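Local atomic coordinates of aminoglycoside N(3)-acetyltransferase (Enterobacter cloacae, PDB entry 6NP3), a protein that transfers an acetyl group from acetyl-CoA to the 3-amino group of 2-deoxystreptamine antibiotics, probably conferring resistance to gentamicin, kanamycin and related drugs. Residues 104-112 and 122-130; 8-17 and 237-248. All coordinates share one frame; numbering follows the deposited sequence.

Contact 1: residues 104-112 and 122-130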
# COMPACT_ATOMS: atom_id res chain seq x y z
N PHE A 104 -5.38 -10.78 -6.85
CA PHE A 104 -4.59 -11.49 -7.86
C PHE A 104 -3.11 -11.44 -7.51
O PHE A 104 -2.40 -12.44 -7.67
CB PHE A 104 -4.83 -10.90 -9.25
CG PHE A 104 -6.22 -11.11 -9.77
CD1 PHE A 104 -7.24 -10.25 -9.42
CD2 PHE A 104 -6.52 -12.19 -10.58
CE1 PHE A 104 -8.54 -10.46 -9.87
CE2 PHE A 104 -7.80 -12.40 -11.04
CZ PHE A 104 -8.81 -11.54 -10.70
N ILE A 105 -2.62 -10.29 -7.05
CA ILE A 105 -1.22 -10.22 -6.64
C ILE A 105 -0.94 -11.20 -5.50
O ILE A 105 0.02 -11.97 -5.53
CB ILE A 105 -0.86 -8.77 -6.25
CG1 ILE A 105 -0.93 -7.85 -7.48
CG2 ILE A 105 0.52 -8.72 -5.62
CD1 ILE A 105 -0.65 -6.38 -7.20
N ARG A 106 -1.75 -11.15 -4.46
CA ARG A 106 -1.40 -11.91 -3.27
C ARG A 106 -1.50 -13.41 -3.48
O ARG A 106 -0.81 -14.17 -2.79
CB ARG A 106 -2.22 -11.44 -2.06
CG ARG A 106 -3.64 -11.93 -2.01
CD ARG A 106 -3.80 -13.10 -1.05
NE ARG A 106 -5.16 -13.60 -1.07
CZ ARG A 106 -5.52 -14.80 -0.66
NH1 ARG A 106 -4.62 -15.59 -0.09
NH2 ARG A 106 -6.78 -15.18 -0.75
N THR A 107 -2.33 -13.88 -4.41
CA THR A 107 -2.42 -15.31 -4.73
C THR A 107 -1.42 -15.77 -5.78
O THR A 107 -1.42 -16.96 -6.14
CB THR A 107 -3.85 -15.67 -5.17
OG1 THR A 107 -4.24 -14.87 -6.29
CG2 THR A 107 -4.84 -15.50 -4.02
N TYR A 108 -0.59 -14.88 -6.29
CA TYR A 108 0.40 -15.29 -7.29
C TYR A 108 1.37 -16.29 -6.67
O TYR A 108 1.81 -16.12 -5.52
CB TYR A 108 1.17 -14.07 -7.77
CG TYR A 108 2.00 -14.34 -8.99
CD1 TYR A 108 1.40 -14.40 -10.23
CD2 TYR A 108 3.37 -14.54 -8.90
CE1 TYR A 108 2.12 -14.66 -11.36
CE2 TYR A 108 4.11 -14.80 -10.03
CZ TYR A 108 3.47 -14.84 -11.25
OH TYR A 108 4.20 -15.09 -12.39
N PRO A 109 1.74 -17.35 -7.38
CA PRO A 109 2.65 -18.33 -6.78
C PRO A 109 3.96 -17.69 -6.35
O PRO A 109 4.59 -16.95 -7.09
CB PRO A 109 2.85 -19.36 -7.90
CG PRO A 109 1.66 -19.20 -8.78
CD PRO A 109 1.32 -17.73 -8.74
N GLY A 110 4.36 -17.99 -5.13
CA GLY A 110 5.56 -17.45 -4.56
C GLY A 110 5.41 -16.10 -3.88
O GLY A 110 6.39 -15.62 -3.30
N CYS A 111 4.25 -15.45 -3.98
CA CYS A 111 4.03 -14.19 -3.29
C CYS A 111 4.24 -14.40 -1.80
O CYS A 111 3.81 -15.41 -1.24
CB CYS A 111 2.62 -13.67 -3.57
SG CYS A 111 2.34 -12.04 -3.01
N ARG A 112 4.91 -13.45 -1.16
CA ARG A 112 5.02 -13.45 0.28
C ARG A 112 4.08 -12.40 0.85
O ARG A 112 3.74 -11.41 0.20
CB ARG A 112 6.46 -13.14 0.68
CG ARG A 112 7.47 -14.10 0.11
CD ARG A 112 7.28 -15.53 0.57
NE ARG A 112 8.49 -16.27 0.27
CZ ARG A 112 9.45 -16.53 1.15
NH1 ARG A 112 9.33 -16.13 2.41
NH2 ARG A 112 10.53 -17.19 0.77
N ALA A 122 1.93 -7.46 0.32
CA ALA A 122 2.27 -8.62 -0.47
C ALA A 122 3.46 -8.27 -1.35
O ALA A 122 3.51 -7.17 -1.88
CB ALA A 122 1.09 -9.01 -1.35
N ALA A 123 4.41 -9.20 -1.49
CA ALA A 123 5.56 -8.95 -2.33
C ALA A 123 5.90 -10.16 -3.18
O ALA A 123 5.87 -11.30 -2.71
CB ALA A 123 6.80 -8.60 -1.51
N ILE A 124 6.30 -9.86 -4.41
CA ILE A 124 6.74 -10.86 -5.38
C ILE A 124 8.13 -10.45 -5.83
O ILE A 124 8.34 -9.30 -6.24
CB ILE A 124 5.80 -10.91 -6.59
CG1 ILE A 124 4.40 -11.37 -6.18
CG2 ILE A 124 6.34 -11.85 -7.66
CD1 ILE A 124 3.33 -11.07 -7.14
N GLY A 125 9.07 -11.40 -5.82
CA GLY A 125 10.39 -11.19 -6.36
C GLY A 125 11.46 -11.67 -5.41
O GLY A 125 11.18 -12.11 -4.30
N PRO A 126 12.72 -11.59 -5.84
CA PRO A 126 13.80 -12.17 -5.03
C PRO A 126 13.94 -11.56 -3.66
O PRO A 126 14.47 -12.21 -2.75
CB PRO A 126 15.05 -11.97 -5.88
CG PRO A 126 14.54 -11.89 -7.28
CD PRO A 126 13.20 -11.15 -7.16
N ASP A 127 13.53 -10.31 -3.47
CA ASP A 127 13.67 -9.64 -2.19
C ASP A 127 12.38 -9.64 -1.38
O ASP A 127 12.27 -8.94 -0.37
CB ASP A 127 14.16 -8.21 -2.41
CG ASP A 127 15.49 -8.15 -3.14
OD1 ASP A 127 16.40 -8.93 -2.83
OD2 ASP A 127 15.63 -7.33 -4.07
N ALA A 128 11.43 -10.49 -1.77
CA ALA A 128 10.11 -10.46 -1.15
C ALA A 128 10.16 -10.77 0.33
O ALA A 128 9.45 -10.15 1.14
CB ALA A 128 9.20 -11.47 -1.84
N ALA A 129 10.95 -11.76 0.74
CA ALA A 129 10.98 -12.07 2.17
C ALA A 129 11.54 -10.91 2.97
O ALA A 129 11.05 -10.60 4.07
CB ALA A 129 11.77 -13.35 2.43
N TRP A 130 12.60 -10.28 2.48
CA TRP A 130 13.18 -9.13 3.16
C TRP A 130 12.20 -7.97 3.21
O TRP A 130 12.15 -7.25 4.20
CB TRP A 130 14.46 -8.74 2.42
CG TRP A 130 15.11 -7.50 2.91
CD1 TRP A 130 15.97 -7.40 3.95
CD2 TRP A 130 14.98 -6.18 2.38
NE1 TRP A 130 16.35 -6.10 4.14
CE2 TRP A 130 15.75 -5.33 3.18
CE3 TRP A 130 14.25 -5.63 1.33
CZ2 TRP A 130 15.86 -3.98 2.93
CZ3 TRP A 130 14.38 -4.28 1.08
CH2 TRP A 130 15.18 -3.48 1.86
O HOH W 1 8.25 -14.05 -4.82
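Two first torsions bring Cys-111 and Ile-124 together: the thiol of Cys-111 is swung to the side opposite its own backbone N (chi1 -171°), while CG1 of Ile-124 lies beside the backbone N (chi1 -64°) and carries CD1 outward on an extended chain. The sulfur therefore settles between the side chains of Ala-122 and Ile-124, with SG 3.7 Å from Ala-122 CB and 3.8 Å from Ile-124 CG1. Beyond it, the CD1 methyl of Ile-124 enters the corner where helix 101-106 runs out. It touches Tyr-108 CB at 3.8 Å, the tyrosine and isoleucine side chains crossing at about a right angle, and comes within 4.0 Å of Ile-105 CG2. Pro-109 CD covers one face of the Tyr-108 ring, and the tyrosine side chain also touches Ile-47 of helix 39-50.

The backbones join as an antiparallel hydrogen-bonded pair of Arg-112 and Ala-123. Arg-112 N gives a nearly straight bond (171° at the hydrogen) to Ala-123 O at 2.8 Å, and Ala-123 N returns one to Arg-112 O at 2.9 Å. Where the two chains part, a water bridges them, donating to Gly-110 O and accepting from Gly-125 N.

On the other side of the pair, Arg-112 bends over the start of helix 128-132. Its CG rests 3.7 Å from Ala-128 CB, and the Ala-129 methyl covers one face of the guanidinium, with CB 3.7 Å from NH1. Asp-127, a magnesium ligand in another structure of this protein, precedes that helix and is hydrogen-bonded through OD2 to NE2 of His-153.

Two backbone bonds thus hold the short edge strand to strand 121-124, and the water links the chains just beyond it. The side-chain contacts are essentially apolar; the arginine meets the helix through its CG methylene and a guanidinium face, both against alanine methyls.

Contact 2: residues 8-17 and 237-248; sequences LVRQLRDLGV and AQGPVGGAQSRL
The carboxamide of Gln-11 lies with one face against the end of strand 237-241: Pro-240 O stands 3.7 Å over its CD, and CB and CG of the proline ring lie over the same face at the nitrogen end. Its oxygen, OE1, takes the N-H of Gly-242 at 2.8 Å, the donor tilted 33° from the amide plane, and NE2 makes a weak bond to Gly-242 O. One side chain thus meets both the N-H and, weakly, the carbonyl O of a glycine in the type II' turn, while a water joins Gln-11 O to Pro-240 O.

A second flat group, the peptide between Gln-238 and Gly-239, carries Leu-15 CD1 on its face, 3.4 Å from Gly-239 N. CG of Leu-15 meets Leu-248 CB at 4.1 Å. Leu-248 CD2 lies 3.5 Å from Gly-16 C, in the Schellman motif that ends the helix. Leu-12 CD2 packs on Val-241 CG2 at 3.9 Å.

Helical residues 8-15 run almost antiparallel to strand 237-241 (172°, axes 7.7 Å apart at closest) and obliquely to residues 244-248. Leu-12 and Leu-15 also touch Leu-158 of strand 156-160, and Leu-8 packs against helix 39-50.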
# COMPACT_ATOMS: atom_id res chain seq x y z
N LEU A 8 0.70 -4.08 -22.65
CA LEU A 8 0.92 -3.48 -21.34
C LEU A 8 2.40 -3.41 -21.01
O LEU A 8 2.86 -2.40 -20.45
CB LEU A 8 0.17 -4.26 -20.28
CG LEU A 8 -1.34 -4.30 -20.45
CD1 LEU A 8 -1.96 -5.18 -19.38
CD2 LEU A 8 -1.97 -2.92 -20.38
N VAL A 9 3.16 -4.46 -21.30
CA VAL A 9 4.58 -4.45 -21.00
C VAL A 9 5.27 -3.31 -21.74
O VAL A 9 6.14 -2.63 -21.19
CB VAL A 9 5.21 -5.82 -21.30
CG1 VAL A 9 6.69 -5.71 -21.14
CG2 VAL A 9 4.64 -6.86 -20.37
N ARG A 10 4.95 -3.13 -23.03
CA ARG A 10 5.60 -2.07 -23.78
C ARG A 10 5.20 -0.71 -23.22
O ARG A 10 6.02 0.21 -23.18
CB ARG A 10 5.27 -2.17 -25.27
CG ARG A 10 5.61 -3.52 -25.89
CD ARG A 10 7.03 -3.97 -25.59
NE ARG A 10 8.06 -3.16 -26.23
CZ ARG A 10 9.35 -3.20 -25.93
NH1 ARG A 10 9.79 -4.02 -24.98
NH2 ARG A 10 10.21 -2.42 -26.57
N GLN A 11 3.94 -0.55 -22.82
CA GLN A 11 3.52 0.70 -22.19
C GLN A 11 4.26 0.95 -20.87
O GLN A 11 4.63 2.10 -20.57
CB GLN A 11 2.02 0.68 -21.92
CG GLN A 11 1.15 0.84 -23.14
CD GLN A 11 -0.30 0.65 -22.83
OE1 GLN A 11 -0.66 -0.20 -22.04
NE2 GLN A 11 -1.16 1.46 -23.44
N LEU A 12 4.46 -0.09 -20.06
CA LEU A 12 5.20 0.07 -18.81
C LEU A 12 6.64 0.46 -19.08
O LEU A 12 7.20 1.32 -18.38
CB LEU A 12 5.09 -1.22 -18.01
CG LEU A 12 3.71 -1.52 -17.42
CD1 LEU A 12 3.58 -2.96 -16.98
CD2 LEU A 12 3.43 -0.58 -16.26
N ARG A 13 7.24 -0.13 -20.11
CA ARG A 13 8.60 0.26 -20.48
C ARG A 13 8.63 1.72 -20.91
O ARG A 13 9.53 2.48 -20.53
CB ARG A 13 9.11 -0.65 -21.59
CG ARG A 13 9.38 -2.09 -21.16
CD ARG A 13 10.87 -2.31 -20.93
NE ARG A 13 11.21 -3.65 -20.45
CZ ARG A 13 11.13 -4.03 -19.18
NH1 ARG A 13 10.70 -3.17 -18.25
NH2 ARG A 13 11.47 -5.26 -18.83
N ASP A 14 7.64 2.14 -21.71
CA ASP A 14 7.60 3.53 -22.16
C ASP A 14 7.51 4.48 -20.97
O ASP A 14 8.08 5.57 -21.00
CB ASP A 14 6.38 3.80 -23.03
CG ASP A 14 6.48 3.22 -24.41
OD1 ASP A 14 7.59 2.88 -24.84
OD2 ASP A 14 5.41 3.12 -25.05
N LEU A 15 6.80 4.08 -19.92
CA LEU A 15 6.63 4.92 -18.75
C LEU A 15 7.88 4.99 -17.90
O LEU A 15 8.03 5.91 -17.08
CB LEU A 15 5.49 4.33 -17.93
CG LEU A 15 4.94 5.20 -16.81
CD1 LEU A 15 4.25 6.42 -17.36
CD2 LEU A 15 3.99 4.37 -15.96
N GLY A 16 8.79 4.03 -18.06
CA GLY A 16 10.04 4.06 -17.35
C GLY A 16 10.28 2.91 -16.42
O GLY A 16 11.28 2.90 -15.72
N VAL A 17 9.41 1.91 -16.40
CA VAL A 17 9.70 0.71 -15.63
C VAL A 17 10.81 -0.07 -16.31
O VAL A 17 10.77 -0.31 -17.53
CB VAL A 17 8.46 -0.16 -15.51
CG1 VAL A 17 8.79 -1.41 -14.70
CG2 VAL A 17 7.33 0.59 -14.81
N ALA A 237 7.27 10.90 -15.00
CA ALA A 237 6.84 10.27 -16.24
C ALA A 237 5.36 9.95 -16.19
O ALA A 237 4.87 9.37 -15.21
CB ALA A 237 7.64 8.99 -16.49
N GLN A 238 4.65 10.33 -17.25
CA GLN A 238 3.22 10.12 -17.39
C GLN A 238 2.98 9.44 -18.73
O GLN A 238 3.68 9.70 -19.71
CB GLN A 238 2.49 11.46 -17.35
CG GLN A 238 2.68 12.21 -16.02
CD GLN A 238 2.54 13.71 -16.16
OE1 GLN A 238 1.49 14.21 -16.55
NE2 GLN A 238 3.60 14.42 -15.84
N GLY A 239 1.98 8.59 -18.76
CA GLY A 239 1.63 7.89 -19.97
C GLY A 239 0.58 6.84 -19.71
O GLY A 239 0.22 6.58 -18.56
N PRO A 240 0.09 6.20 -20.77
CA PRO A 240 -1.01 5.24 -20.61
C PRO A 240 -0.50 3.88 -20.17
O PRO A 240 0.57 3.44 -20.60
CB PRO A 240 -1.60 5.14 -22.03
CG PRO A 240 -0.42 5.40 -22.91
CD PRO A 240 0.36 6.47 -22.20
N VAL A 241 -1.29 3.20 -19.35
CA VAL A 241 -1.19 1.76 -19.14
C VAL A 241 -2.60 1.23 -19.34
O VAL A 241 -3.52 1.66 -18.63
CB VAL A 241 -0.66 1.40 -17.75
CG1 VAL A 241 -0.67 -0.08 -17.54
CG2 VAL A 241 0.75 1.96 -17.58
N GLY A 242 -2.79 0.40 -20.36
CA GLY A 242 -4.14 0.18 -20.85
C GLY A 242 -4.74 1.51 -21.23
O GLY A 242 -4.09 2.35 -21.86
N GLY A 243 -5.97 1.73 -20.80
CA GLY A 243 -6.62 3.01 -21.00
C GLY A 243 -6.41 4.03 -19.90
O GLY A 243 -7.03 5.10 -19.95
N ALA A 244 -5.55 3.76 -18.93
CA ALA A 244 -5.44 4.57 -17.73
C ALA A 244 -4.26 5.53 -17.81
O ALA A 244 -3.14 5.13 -18.13
CB ALA A 244 -5.24 3.67 -16.52
N GLN A 245 -4.51 6.79 -17.46
CA GLN A 245 -3.41 7.72 -17.26
C GLN A 245 -2.61 7.27 -16.04
O GLN A 245 -3.16 7.09 -14.95
CB GLN A 245 -3.95 9.13 -17.00
CG GLN A 245 -4.72 9.75 -18.14
CD GLN A 245 -5.92 10.52 -17.67
OE1 GLN A 245 -5.81 11.65 -17.20
NE2 GLN A 245 -7.09 9.91 -17.77
N SER A 246 -1.31 7.12 -16.24
CA SER A 246 -0.44 6.53 -15.24
C SER A 246 0.79 7.39 -15.01
O SER A 246 1.15 8.23 -15.84
CB SER A 246 -0.01 5.13 -15.69
OG SER A 246 -1.13 4.31 -15.95
N ARG A 247 1.39 7.20 -13.85
CA ARG A 247 2.55 7.95 -13.42
C ARG A 247 3.51 7.01 -12.70
O ARG A 247 3.08 6.09 -12.02
CB ARG A 247 2.16 9.01 -12.36
CG ARG A 247 1.37 10.19 -12.90
CD ARG A 247 0.30 10.65 -11.90
NE ARG A 247 -0.62 9.56 -11.62
CZ ARG A 247 -1.74 9.32 -12.30
NH1 ARG A 247 -2.11 10.12 -13.29
NH2 ARG A 247 -2.50 8.29 -11.98
N LEU A 248 4.80 7.30 -12.81
CA LEU A 248 5.84 6.51 -12.15
C LEU A 248 6.66 7.45 -11.28
O LEU A 248 7.37 8.32 -11.79
CB LEU A 248 6.69 5.77 -13.17
CG LEU A 248 7.63 4.72 -12.61
CD1 LEU A 248 6.91 3.60 -11.89
CD2 LEU A 248 8.44 4.13 -13.76
O HOH W 2 3.02 4.25 -21.36

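How the contacts relate
Contacts 1 and 2 lie at the two edges of one mixed seven-stranded sheet: contact 1 takes in edge strand 112-113 and contact 2 edge strand 237-241. Their centres are 22 Å apart and their nearest atoms about 11 Å, so they do not touch; helix 39-50 packs against both. Contact 1 is nested along the chain within the loop that contact 2 closes. Both come near Val-27, which binds acetyl-CoA in another structure: its side chain is about 6 Å from that of Ile-105 and 7 Å from that of Val-241. The bound gentamicin lies farther off, about 13 Å from the Arg-106 side chain and 14 Å from that of Arg-247.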